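Local coordinates for (R)-specific secondary-alkylsulfatase (Pseudomonas sp., PDB 4AXH), which hydrolyses secondary alkyl sulfates enantioselectively with inversion of configuration, using zinc, to give (S)-alcohols and sulfate, at residues I182-G187 against I352-W357; G129-N134 against A153-A158; L124-G129 against N134-E139. All blocks are in the same frame, centred on the assembly; numbering follows the deposited sequence.

Contact 1 of 3, residues I182-G187 against I352-W357; sequences IDHFGG and IQQHNW. With ZN (zinc ion), chain C.
The backbones of the segment I182-G187, which begins as a short helix, and of the loop I352-W357 stay well apart, their nearest CA atoms, H184 and Q354, being 8.0 Å from each other, and it is a zinc ion that bridges the gap. Three side chains converge on the metal: D183 through OD2 (2.2 Å from zinc), H184 through NE2 (2.0 Å from zinc) and H355 through NE2 (2.0 Å from zinc). D183 OD2 approaches the H355 ring at its edge, close to the ring plane, and the two side chains cross at about a right angle. The imidazoles of H184 and H355 are turned nearly perpendicular, with planes at 89°. A water 2.1 Å from zinc lies in the plane of both rings and gives a weak bond to D183 OD1. Further from the metal, Q354 CB meets CE1 at the edge of the H184 ring, 3.4 Å away. ND1 of H184 is held by D148, which also accepts from Q354 NE2, a second-shell carboxylate placed to steady the turn of the ring. D310 completes the coordination and is shared with the other zinc. D183 and H184 close the HxHxDH motif begun by H179 and H181, the signature of the metallo-beta-lactamase binuclear site.

Contact 2 of 3, residues G129-N134 against A153-A158; sequences GLDPAN and AETARA
T155, in the first turn of helix 153-164, faces the loop G129-N134 and meets two of its residues at once. Its OG1 sits between the backbone N and the carbonyl carbon (chi1 60°), a rotation that turns the hydroxyl to D131 and leaves CG2 beside L130. The hydroxyl donates to D131 OD1, 2.5 Å from T155 OG1, reaching the carboxylate from its anti side and 24° out of its plane; the two side chains cross at about a right angle. T155 OG1 is also hydrogen-bonded to T152, just ahead of the helix. The methyl group rests on the loop backbone, with T155 CG2 3.2 Å from L130 O.

Beyond it A156 turns its CB away from the loop, and about one helical turn on from T155 the next point of contact is A158. Here L130 reaches the helix with one branch: its CD2 lies over the CB and carbonyl of A158, 4.4 Å from A158 CB and 4.0 Å from A158 O.

The other oxygen of D131, OD2, accepts from A133 N at 2.9 Å, closing an Asx turn, and bonds to T151 as well. OD2 is thus held by two partners and OD1 by T155, which limits rotation of the group and ties the loop to the start of the helix. A negative charge on this buried carboxylate would probably be eased by these donors and by the nearby helix N-terminus. P132, within the turn, offers its carbonyl to H355 in a weak hydrogen bond, which places the D131-T155 link close behind a zinc ligand.

Contact 3 of 3, residues L124-G129 against N134-E139; sequences LYQVRG and NMTIIE
Y125 with I137 and V127 with M135 are the hydrogen-bonded pairs of an antiparallel hairpin, each joined by two backbone bonds; Y125 N to I137 O, for example, measures 2.9 Å. Side chains alternate between the faces. On one, V127 and I137 cross obliquely through single branches, V127 CG2 to I137 CD1 at 3.9 Å. M135 instead is extended as far as SD (chi1 -176°), leading its end away from strand 124-128 toward A159 and L160 of helix 153-164. Y125, on this face, meets E139 just past the end of strand 135-138: the side chains cross at a slant, ring and carboxylate planes 34° apart, with Y125 CE1 3.1 Å from E139 OE2. That carboxylate is gripped by Y163 and by a salt bridge to R167.

The opposite face carries L124, Q126, T136 and I138. L124 and I138 lie side by side pointing the same way, L124 CD1 to I138 CG1 at 3.7 Å. The neighbouring T136 holds its OG1 beside the backbone N (chi1 -56°), where it bonds to Q354.

Near the hairpin turn, the aliphatic part of R128 passes aslant the amide of N134, R128 CD being 3.5 Å from N134 ND2, while its guanidinium makes a cation-pi contact with F118. N134 ND2 donates to the carbonyls of N356 and Q353; N134 OD1 accepts from a water 2.6 Å away that also binds G129 N. The chemistry is thus graded along the hairpin: a buried glutamate held from outside it by R167 at one end, mostly apolar pairs between, with T136 bonding to Q354, and amide bonds at the other that hold the zinc-ligand loop.

All three contacts are buried, but they bind different elements. Contact 3 is within-sheet pairing between neighbouring strands, contact 2 fastens the turn of that same hairpin to helix 153-164, and contact 1 joins a short helix and a loop across the active site through zinc. Contacts 2 and 3 share G129 and N134, and M135 CE lies 3.5 Å from A156 O of helix 153-164. N134 also bonds to contact 1: its N lies 2.8 Å from Q354 O, a probable hydrogen bond. Chemistry shifts accordingly, from backbone bonds and apolar side chains at the strands, through a single hydroxyl-carboxylate bond at the helix, to metal coordination at the site.

Contact 1 of 3, residues I182-G187 against I352-W357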
loop_
_atom_site.group_PDB
_atom_site.type_symbol
_atom_site.label_atom_id
_atom_site.label_comp_id
_atom_site.label_asym_id
_atom_site.label_seq_id
_atom_site.Cartn_x
_atom_site.Cartn_y
_atom_site.Cartn_z
ATOM N N ILE A 182 -6.538 2.740 -19.710
ATOM C CA ILE A 182 -7.633 2.869 -20.673
ATOM C C ILE A 182 -7.546 4.086 -21.603
ATOM O O ILE A 182 -8.020 4.021 -22.736
ATOM C CB ILE A 182 -9.049 2.667 -20.066
ATOM C CG1 ILE A 182 -9.011 1.799 -18.787
ATOM C CG2 ILE A 182 -10.000 2.038 -21.109
ATOM C CD1 ILE A 182 -10.260 1.935 -17.776
ATOM N N ASP A 183 -6.910 5.168 -21.157
ATOM C CA ASP A 183 -6.745 6.375 -21.965
ATOM C C ASP A 183 -5.653 6.208 -23.018
ATOM O O ASP A 183 -5.380 7.123 -23.807
ATOM C CB ASP A 183 -6.530 7.638 -21.087
ATOM C CG ASP A 183 -5.523 7.543 -19.941
ATOM O OD1 ASP A 183 -5.423 6.458 -19.307
ATOM O OD2 ASP A 183 -4.870 8.561 -19.642
ATOM N N HIS A 184 -5.046 5.018 -23.055
ATOM C CA HIS A 184 -3.973 4.739 -23.988
ATOM C C HIS A 184 -4.265 3.607 -24.966
ATOM O O HIS A 184 -3.771 3.661 -26.098
ATOM C CB HIS A 184 -2.643 4.613 -23.232
ATOM C CG HIS A 184 -2.309 5.856 -22.474
ATOM N ND1 HIS A 184 -1.625 6.901 -23.065
ATOM C CD2 HIS A 184 -2.678 6.228 -21.229
ATOM C CE1 HIS A 184 -1.584 7.869 -22.165
ATOM N NE2 HIS A 184 -2.192 7.505 -21.033
ATOM N N PHE A 185 -5.121 2.631 -24.579
ATOM C CA PHE A 185 -5.516 1.507 -25.450
ATOM C C PHE A 185 -7.006 1.525 -25.850
ATOM O O PHE A 185 -7.407 0.801 -26.771
ATOM C CB PHE A 185 -5.174 0.149 -24.790
ATOM C CG PHE A 185 -5.863 -0.190 -23.478
ATOM C CD1 PHE A 185 -7.191 -0.602 -23.454
ATOM C CD2 PHE A 185 -5.156 -0.192 -22.282
ATOM C CE1 PHE A 185 -7.829 -0.915 -22.241
ATOM C CE2 PHE A 185 -5.783 -0.537 -21.066
ATOM C CZ PHE A 185 -7.119 -0.878 -21.050
ATOM N N GLY A 186 -7.806 2.312 -25.126
ATOM C CA GLY A 186 -9.261 2.381 -25.229
ATOM C C GLY A 186 -9.910 2.588 -26.567
ATOM O O GLY A 186 -11.034 2.149 -26.767
ATOM N N GLY A 187 -9.235 3.286 -27.464
ATOM C CA GLY A 187 -9.769 3.586 -28.786
ATOM C C GLY A 187 -9.194 2.798 -29.935
ATOM O O GLY A 187 -9.513 3.095 -31.091
ATOM N N ILE A 352 8.487 14.400 -25.738
ATOM C CA ILE A 352 7.028 14.361 -25.951
ATOM C C ILE A 352 6.339 13.443 -24.927
ATOM O O ILE A 352 6.985 12.609 -24.297
ATOM C CB ILE A 352 6.559 14.141 -27.413
ATOM C CG1 ILE A 352 6.930 12.743 -27.922
ATOM C CG2 ILE A 352 7.064 15.289 -28.342
ATOM C CD1 ILE A 352 6.146 12.284 -29.073
ATOM N N GLN A 353 5.051 13.643 -24.714
ATOM C CA GLN A 353 4.314 12.852 -23.727
ATOM C C GLN A 353 2.944 12.432 -24.233
ATOM O O GLN A 353 2.522 12.879 -25.304
ATOM C CB GLN A 353 4.158 13.663 -22.436
ATOM C CG GLN A 353 5.438 13.911 -21.686
ATOM C CD GLN A 353 5.465 15.296 -21.183
ATOM O OE1 GLN A 353 4.880 16.205 -21.761
ATOM N NE2 GLN A 353 6.167 15.474 -20.098
ATOM N N GLN A 354 2.249 11.597 -23.451
ATOM C CA GLN A 354 0.921 11.123 -23.818
ATOM C C GLN A 354 -0.195 11.889 -23.071
ATOM O O GLN A 354 -1.382 11.571 -23.160
ATOM C CB GLN A 354 0.836 9.590 -23.725
ATOM C CG GLN A 354 1.884 8.873 -24.600
ATOM C CD GLN A 354 1.649 9.138 -26.079
ATOM O OE1 GLN A 354 2.241 10.022 -26.701
ATOM N NE2 GLN A 354 0.766 8.377 -26.674
ATOM N N HIS A 355 0.213 12.935 -22.376
ATOM C CA HIS A 355 -0.633 13.921 -21.749
ATOM C C HIS A 355 0.161 15.174 -21.876
ATOM O O HIS A 355 1.373 15.134 -21.657
ATOM C CB HIS A 355 -0.891 13.627 -20.269
ATOM C CG HIS A 355 -1.836 12.507 -20.047
ATOM N ND1 HIS A 355 -3.155 12.614 -20.393
ATOM C CD2 HIS A 355 -1.606 11.280 -19.539
ATOM C CE1 HIS A 355 -3.693 11.454 -20.078
ATOM N NE2 HIS A 355 -2.794 10.621 -19.557
ATOM N N ASN A 356 -0.493 16.286 -22.264
ATOM C CA ASN A 356 0.108 17.625 -22.381
ATOM C C ASN A 356 1.148 17.865 -23.477
ATOM O O ASN A 356 1.371 17.017 -24.332
ATOM C CB ASN A 356 0.598 18.148 -21.037
ATOM C CG ASN A 356 -0.345 17.871 -19.905
ATOM O OD1 ASN A 356 -0.109 16.983 -19.094
ATOM N ND2 ASN A 356 -1.417 18.637 -19.814
ATOM N N TRP A 357 1.764 19.044 -23.433
ATOM C CA TRP A 357 2.675 19.625 -24.414
ATOM C C TRP A 357 4.111 19.110 -24.340
ATOM O O TRP A 357 4.567 18.670 -23.263
ATOM C CB TRP A 357 2.651 21.180 -24.309
ATOM C CG TRP A 357 2.789 21.655 -22.910
ATOM C CD1 TRP A 357 3.936 21.869 -22.220
ATOM C CD2 TRP A 357 1.724 21.736 -21.956
ATOM N NE1 TRP A 357 3.645 22.167 -20.909
ATOM C CE2 TRP A 357 2.299 22.077 -20.715
ATOM C CE3 TRP A 357 0.324 21.543 -22.032
ATOM C CZ2 TRP A 357 1.521 22.275 -19.555
ATOM C CZ3 TRP A 357 -0.438 21.695 -20.880
ATOM C CH2 TRP A 357 0.153 22.067 -19.662
HETATM ZN ZN ZN C . -2.717 8.648 -19.445
HETATM O O HOH W 1 -3.211 7.275 -17.921
#

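Contact 2 of 3, residues G129-N134 against A153-A158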
loop_
_atom_site.group_PDB
_atom_site.type_symbol
_atom_site.label_atom_id
_atom_site.label_comp_id
_atom_site.label_asym_id
_atom_site.label_seq_id
_atom_site.Cartn_x
_atom_site.Cartn_y
_atom_site.Cartn_z
ATOM N N GLY A 129 -5.710 17.226 -26.890
ATOM C CA GLY A 129 -6.954 17.915 -26.558
ATOM C C GLY A 129 -8.229 17.416 -27.200
ATOM O O GLY A 129 -9.267 18.082 -27.138
ATOM N N LEU A 130 -8.181 16.247 -27.828
ATOM C CA LEU A 130 -9.378 15.677 -28.432
ATOM C C LEU A 130 -9.809 14.495 -27.564
ATOM O O LEU A 130 -10.671 13.729 -27.976
ATOM C CB LEU A 130 -9.083 15.257 -29.887
ATOM C CG LEU A 130 -9.310 16.322 -30.972
ATOM C CD1 LEU A 130 -8.154 17.273 -31.065
ATOM C CD2 LEU A 130 -9.449 15.691 -32.318
ATOM N N ASP A 131 -9.221 14.386 -26.327
ATOM C CA ASP A 131 -9.377 13.272 -25.375
ATOM C C ASP A 131 -8.533 13.571 -24.116
ATOM O O ASP A 131 -7.544 14.315 -24.221
ATOM C CB ASP A 131 -8.744 12.004 -26.051
ATOM C CG ASP A 131 -8.914 10.654 -25.372
ATOM O OD1 ASP A 131 -9.903 9.951 -25.680
ATOM O OD2 ASP A 131 -8.005 10.252 -24.621
ATOM N N PRO A 132 -8.781 12.898 -22.953
ATOM C CA PRO A 132 -7.860 13.042 -21.825
ATOM C C PRO A 132 -6.371 12.813 -22.181
ATOM O O PRO A 132 -5.488 13.451 -21.615
ATOM C CB PRO A 132 -8.361 11.957 -20.859
ATOM C CG PRO A 132 -9.804 11.861 -21.113
ATOM C CD PRO A 132 -9.903 11.987 -22.589
ATOM N N ALA A 133 -6.082 11.917 -23.133
ATOM C CA ALA A 133 -4.708 11.619 -23.538
ATOM C C ALA A 133 -4.350 12.142 -24.955
ATOM O O ALA A 133 -5.168 12.783 -25.608
ATOM C CB ALA A 133 -4.442 10.131 -23.414
ATOM N N ASN A 134 -3.110 11.900 -25.389
ATOM C CA ASN A 134 -2.578 12.292 -26.688
ATOM C C ASN A 134 -2.273 11.063 -27.528
ATOM O O ASN A 134 -1.994 9.974 -26.986
ATOM C CB ASN A 134 -1.254 13.099 -26.529
ATOM C CG ASN A 134 -1.315 14.309 -25.628
ATOM O OD1 ASN A 134 -2.379 14.899 -25.353
ATOM N ND2 ASN A 134 -0.155 14.712 -25.163
ATOM N N ALA A 153 -13.208 4.928 -28.865
ATOM C CA ALA A 153 -13.202 4.679 -30.308
ATOM C C ALA A 153 -13.558 5.954 -31.093
ATOM O O ALA A 153 -12.960 6.226 -32.152
ATOM C CB ALA A 153 -14.176 3.548 -30.618
ATOM N N GLU A 154 -14.495 6.761 -30.543
ATOM C CA GLU A 154 -14.955 8.022 -31.154
ATOM C C GLU A 154 -13.868 9.078 -31.160
ATOM O O GLU A 154 -13.720 9.780 -32.159
ATOM C CB GLU A 154 -16.254 8.554 -30.486
ATOM C CG GLU A 154 -17.426 7.578 -30.492
ATOM C CD GLU A 154 -17.423 6.620 -29.322
ATOM O OE1 GLU A 154 -16.397 6.554 -28.610
ATOM O OE2 GLU A 154 -18.437 5.917 -29.123
ATOM N N THR A 155 -13.077 9.165 -30.068
ATOM C CA THR A 155 -11.968 10.113 -29.987
ATOM C C THR A 155 -10.789 9.685 -30.858
ATOM O O THR A 155 -10.252 10.512 -31.612
ATOM C CB THR A 155 -11.697 10.610 -28.548
ATOM O OG1 THR A 155 -11.369 9.518 -27.701
ATOM C CG2 THR A 155 -12.874 11.388 -27.959
ATOM N N ALA A 156 -10.454 8.382 -30.845
ATOM C CA ALA A 156 -9.414 7.800 -31.708
ATOM C C ALA A 156 -9.693 8.118 -33.173
ATOM O O ALA A 156 -8.808 8.582 -33.893
ATOM C CB ALA A 156 -9.375 6.301 -31.518
ATOM N N ARG A 157 -10.947 7.924 -33.587
ATOM C CA ARG A 157 -11.428 8.207 -34.940
ATOM C C ARG A 157 -11.339 9.690 -35.270
ATOM O O ARG A 157 -10.839 10.040 -36.334
ATOM C CB ARG A 157 -12.878 7.677 -35.125
ATOM C CG ARG A 157 -13.379 7.654 -36.552
ATOM C CD ARG A 157 -12.822 6.507 -37.377
ATOM N NE ARG A 157 -11.491 6.787 -37.933
ATOM C CZ ARG A 157 -11.282 7.508 -39.023
ATOM N NH1 ARG A 157 -12.311 8.036 -39.686
ATOM N NH2 ARG A 157 -10.043 7.735 -39.449
ATOM N N ALA A 158 -11.801 10.556 -34.364
ATOM C CA ALA A 158 -11.744 11.997 -34.569
ATOM C C ALA A 158 -10.305 12.520 -34.684
ATOM O O ALA A 158 -10.040 13.345 -35.549
ATOM C CB ALA A 158 -12.509 12.716 -33.467
#

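Contact 3 of 3, residues L124-G129 against N134-E139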
loop_
_atom_site.group_PDB
_atom_site.type_symbol
_atom_site.label_atom_id
_atom_site.label_comp_id
_atom_site.label_asym_id
_atom_site.label_seq_id
_atom_site.Cartn_x
_atom_site.Cartn_y
_atom_site.Cartn_z
ATOM N N LEU A 124 6.499 13.656 -37.872
ATOM C CA LEU A 124 6.172 13.429 -36.457
ATOM C C LEU A 124 5.163 14.446 -35.931
ATOM O O LEU A 124 5.485 15.626 -35.752
ATOM C CB LEU A 124 7.449 13.436 -35.616
ATOM C CG LEU A 124 7.344 12.883 -34.214
ATOM C CD1 LEU A 124 7.221 11.373 -34.247
ATOM C CD2 LEU A 124 8.551 13.286 -33.369
ATOM N N TYR A 125 3.931 13.978 -35.715
ATOM C CA TYR A 125 2.809 14.793 -35.289
ATOM C C TYR A 125 2.163 14.278 -34.002
ATOM O O TYR A 125 2.462 13.177 -33.525
ATOM C CB TYR A 125 1.769 14.922 -36.417
ATOM C CG TYR A 125 2.366 15.421 -37.712
ATOM C CD1 TYR A 125 3.050 14.559 -38.566
ATOM C CD2 TYR A 125 2.270 16.757 -38.078
ATOM C CE1 TYR A 125 3.663 15.027 -39.724
ATOM C CE2 TYR A 125 2.828 17.221 -39.271
ATOM C CZ TYR A 125 3.536 16.355 -40.082
ATOM O OH TYR A 125 4.123 16.806 -41.242
ATOM N N GLN A 126 1.284 15.101 -33.425
ATOM C CA GLN A 126 0.611 14.771 -32.200
ATOM C C GLN A 126 -0.773 15.374 -32.213
ATOM O O GLN A 126 -0.953 16.509 -32.676
ATOM C CB GLN A 126 1.436 15.314 -31.032
ATOM C CG GLN A 126 1.371 14.480 -29.770
ATOM C CD GLN A 126 2.574 14.705 -28.879
ATOM O OE1 GLN A 126 3.037 13.637 -28.263
ATOM N NE2 GLN A 126 3.039 15.835 -28.665
ATOM N N VAL A 127 -1.760 14.604 -31.737
ATOM C CA VAL A 127 -3.126 15.070 -31.574
ATOM C C VAL A 127 -3.313 15.150 -30.082
ATOM O O VAL A 127 -3.174 14.145 -29.357
ATOM C CB VAL A 127 -4.219 14.208 -32.260
ATOM C CG1 VAL A 127 -5.604 14.835 -32.059
ATOM C CG2 VAL A 127 -3.934 14.027 -33.751
ATOM N N ARG A 128 -3.567 16.377 -29.625
ATOM C CA ARG A 128 -3.755 16.707 -28.220
ATOM C C ARG A 128 -5.075 17.426 -28.039
ATOM O O ARG A 128 -5.486 18.181 -28.921
ATOM C CB ARG A 128 -2.617 17.646 -27.757
ATOM C CG ARG A 128 -1.214 17.140 -28.037
ATOM C CD ARG A 128 -0.217 17.643 -27.034
ATOM N NE ARG A 128 -0.001 19.083 -27.126
ATOM C CZ ARG A 128 0.876 19.669 -27.936
ATOM N NH1 ARG A 128 1.639 18.942 -28.753
ATOM N NH2 ARG A 128 0.987 20.975 -27.952
ATOM N N GLY A 129 -5.710 17.226 -26.890
ATOM C CA GLY A 129 -6.954 17.915 -26.558
ATOM C C GLY A 129 -8.229 17.416 -27.200
ATOM O O GLY A 129 -9.267 18.082 -27.138
ATOM N N ASN A 134 -3.110 11.900 -25.389
ATOM C CA ASN A 134 -2.578 12.292 -26.688
ATOM C C ASN A 134 -2.273 11.063 -27.528
ATOM O O ASN A 134 -1.994 9.974 -26.986
ATOM C CB ASN A 134 -1.254 13.099 -26.529
ATOM C CG ASN A 134 -1.315 14.309 -25.628
ATOM O OD1 ASN A 134 -2.379 14.899 -25.353
ATOM N ND2 ASN A 134 -0.155 14.712 -25.163
ATOM N N MET A 135 -2.276 11.268 -28.867
ATOM C CA MET A 135 -1.929 10.255 -29.862
ATOM C C MET A 135 -0.697 10.795 -30.613
ATOM O O MET A 135 -0.734 11.894 -31.173
ATOM C CB MET A 135 -3.119 10.040 -30.837
ATOM C CG MET A 135 -2.914 8.921 -31.877
ATOM S SD MET A 135 -4.106 8.991 -33.259
ATOM C CE MET A 135 -5.626 8.388 -32.435
ATOM N N THR A 136 0.380 10.045 -30.604
ATOM C CA THR A 136 1.582 10.409 -31.350
ATOM C C THR A 136 1.515 9.695 -32.724
ATOM O O THR A 136 1.328 8.475 -32.774
ATOM C CB THR A 136 2.820 10.005 -30.569
ATOM O OG1 THR A 136 2.780 10.598 -29.256
ATOM C CG2 THR A 136 4.105 10.342 -31.315
ATOM N N ILE A 137 1.613 10.461 -33.819
ATOM C CA ILE A 137 1.586 9.904 -35.168
ATOM C C ILE A 137 2.940 10.034 -35.848
ATOM O O ILE A 137 3.330 11.135 -36.211
ATOM C CB ILE A 137 0.444 10.457 -36.056
ATOM C CG1 ILE A 137 -0.912 10.292 -35.379
ATOM C CG2 ILE A 137 0.469 9.748 -37.416
ATOM C CD1 ILE A 137 -1.899 11.373 -35.671
ATOM N N ILE A 138 3.641 8.911 -36.021
ATOM C CA ILE A 138 4.937 8.838 -36.707
ATOM C C ILE A 138 4.635 8.424 -38.141
ATOM O O ILE A 138 3.930 7.432 -38.367
ATOM C CB ILE A 138 5.938 7.836 -36.055
ATOM C CG1 ILE A 138 5.933 7.884 -34.528
ATOM C CG2 ILE A 138 7.341 8.008 -36.597
ATOM C CD1 ILE A 138 6.444 6.561 -33.864
ATOM N N GLU A 139 5.175 9.167 -39.114
ATOM C CA GLU A 139 4.984 8.837 -40.527
ATOM C C GLU A 139 5.622 7.513 -40.984
ATOM O O GLU A 139 5.013 6.453 -40.776
ATOM C CB GLU A 139 5.160 10.037 -41.445
ATOM C CG GLU A 139 3.859 10.829 -41.415
ATOM C CD GLU A 139 3.791 12.250 -41.912
ATOM O OE1 GLU A 139 4.736 12.717 -42.591
ATOM O OE2 GLU A 139 2.723 12.865 -41.713
HETATM O O HOH W 2 -4.779 15.595 -24.478
#